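Local atomic coordinates of metallopeptidase family protein (Thermus thermophilus, PDB entry 2EJQ), a protein that is of unknown function but belongs to the zincin-like metallopeptidase family and probably binds a metal ion. Residues 43-47 / 74-78. The protein carries 1 engineered substitution. Numbering follows the deposited sequence.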
# COMPACT_ATOMS: atom_id res chain seq x y z
N VAL A 43 14.37 -1.34 -10.35
CA VAL A 43 13.60 -0.78 -9.24
C VAL A 43 12.23 -1.43 -9.11
O VAL A 43 11.50 -1.57 -10.09
CB VAL A 43 13.42 0.75 -9.42
CG1 VAL A 43 12.50 1.31 -8.34
CG2 VAL A 43 14.77 1.44 -9.35
N TRP A 44 11.90 -1.83 -7.90
CA TRP A 44 10.63 -2.48 -7.63
C TRP A 44 9.74 -1.64 -6.74
O TRP A 44 10.23 -0.98 -5.83
CB TRP A 44 10.85 -3.83 -6.97
CG TRP A 44 11.69 -4.73 -7.79
CD1 TRP A 44 13.06 -4.83 -7.78
CD2 TRP A 44 11.23 -5.65 -8.78
NE1 TRP A 44 13.47 -5.74 -8.71
CE2 TRP A 44 12.37 -6.26 -9.34
CE3 TRP A 44 9.97 -6.00 -9.26
CZ2 TRP A 44 12.29 -7.22 -10.35
CZ3 TRP A 44 9.88 -6.96 -10.27
CH2 TRP A 44 11.04 -7.55 -10.80
N ARG A 45 8.45 -1.66 -7.02
CA ARG A 45 7.48 -0.92 -6.23
C ARG A 45 7.03 -1.82 -5.08
O ARG A 45 6.40 -2.85 -5.31
CB ARG A 45 6.27 -0.55 -7.09
CG ARG A 45 5.24 0.30 -6.36
CD ARG A 45 4.13 0.76 -7.29
NE ARG A 45 4.57 1.80 -8.22
CZ ARG A 45 3.79 2.32 -9.17
NH1 ARG A 45 2.55 1.87 -9.32
NH2 ARG A 45 4.26 3.27 -9.97
N LEU A 46 7.35 -1.44 -3.84
CA LEU A 46 6.94 -2.23 -2.67
C LEU A 46 5.44 -2.10 -2.35
O LEU A 46 4.83 -3.02 -1.80
CB LEU A 46 7.76 -1.81 -1.44
CG LEU A 46 9.28 -1.90 -1.56
CD1 LEU A 46 9.95 -1.57 -0.22
CD2 LEU A 46 9.67 -3.30 -2.03
N GLY A 47 4.85 -0.96 -2.70
CA GLY A 47 3.44 -0.75 -2.45
C GLY A 47 2.90 0.48 -3.18
O GLY A 47 3.64 1.18 -3.87
N SER A 74 7.86 -7.85 -4.71
CA SER A 74 8.79 -6.74 -4.83
C SER A 74 9.74 -6.72 -3.64
O SER A 74 10.91 -6.41 -3.79
CB SER A 74 8.05 -5.41 -4.92
OG SER A 74 7.35 -5.32 -6.14
N PHE A 75 9.22 -7.03 -2.45
CA PHE A 75 10.03 -7.08 -1.23
C PHE A 75 11.12 -8.15 -1.36
O PHE A 75 12.27 -7.93 -0.97
CB PHE A 75 9.16 -7.39 0.00
CG PHE A 75 8.39 -6.20 0.55
CD1 PHE A 75 7.22 -5.77 -0.07
CD2 PHE A 75 8.83 -5.53 1.69
CE1 PHE A 75 6.49 -4.70 0.44
CE2 PHE A 75 8.11 -4.44 2.21
CZ PHE A 75 6.94 -4.03 1.58
N LEU A 76 10.74 -9.31 -1.88
CA LEU A 76 11.68 -10.42 -2.06
C LEU A 76 12.79 -10.02 -3.01
O LEU A 76 13.97 -10.25 -2.73
CB LEU A 76 10.95 -11.66 -2.60
CG LEU A 76 10.17 -12.44 -1.55
CD1 LEU A 76 9.41 -13.59 -2.20
CD2 LEU A 76 11.13 -12.97 -0.51
N GLU A 77 12.42 -9.42 -4.14
CA GLU A 77 13.41 -8.99 -5.13
C GLU A 77 14.46 -8.07 -4.51
O GLU A 77 15.65 -8.24 -4.75
CB GLU A 77 12.72 -8.28 -6.30
CG GLU A 77 11.87 -9.18 -7.21
CD GLU A 77 12.69 -10.20 -7.99
OE1 GLU A 77 13.92 -10.03 -8.10
OE2 GLU A 77 12.09 -11.18 -8.50
N VAL A 78 14.01 -7.10 -3.73
CA VAL A 78 14.92 -6.15 -3.11
C VAL A 78 15.61 -6.67 -1.86
O VAL A 78 16.69 -6.21 -1.51
CB VAL A 78 14.19 -4.84 -2.71
CG1 VAL A 78 13.45 -4.27 -3.91
CG2 VAL A 78 13.23 -5.10 -1.56
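Glu77 lays its aliphatic part over one face of the Trp44 indole: its CB stands 3.6 Å from the centroid of the five-membered ring and only 11° off the normal, which meets the geometry of a CH-pi contact. A bend at chi2 folds the Glu77 chain along the ring, so that CG rides above the centre of the indole and the carboxylate plane is turned 18° from the ring plane. Val78 adds an apolar touch beside this, its CG1 3.9 Å from Trp44 CD1. An alanine in place of Trp44 would probably leave the methylenes of Glu77 without the surface they rest on and open a gap beside Val78. Further along the loop, Leu46 makes a second CH-pi contact, with its CD2 4.1 Å from the centroid of the Phe75 ring, while its CB reaches Phe75 CE1 at 3.7 Å; the two side chains cross nearly at right angles. Between these apolar patches lies one polar tie, in which Ser74 OG donates to Arg45 O over 2.8 Å, approaching from above the carbonyl plane, 50° out of it. The same OG is also hydrogen-bonded to the backbone N of Lys35, tying an earlier part of the same loop to the helix. Outside this shell, Trp44 rests on Ala34 and Pro36, the Phe75 ring meets Phe6 as well as Trp85 and Val89 of helix 85-105, and Arg45, which starts away from helix 72-78, forms a salt bridge with Glu37 through its guanidinium. The contact thus fastens the loop leading into strand 47-50 to the short helix 72-78 that follows strand 67-71, the antiparallel neighbour of strand 47-50. Helix 85-105, on which Leu46 and Phe75 both pack, carries an HExxH sequence, consistent with the zincin-like metallopeptidase fold.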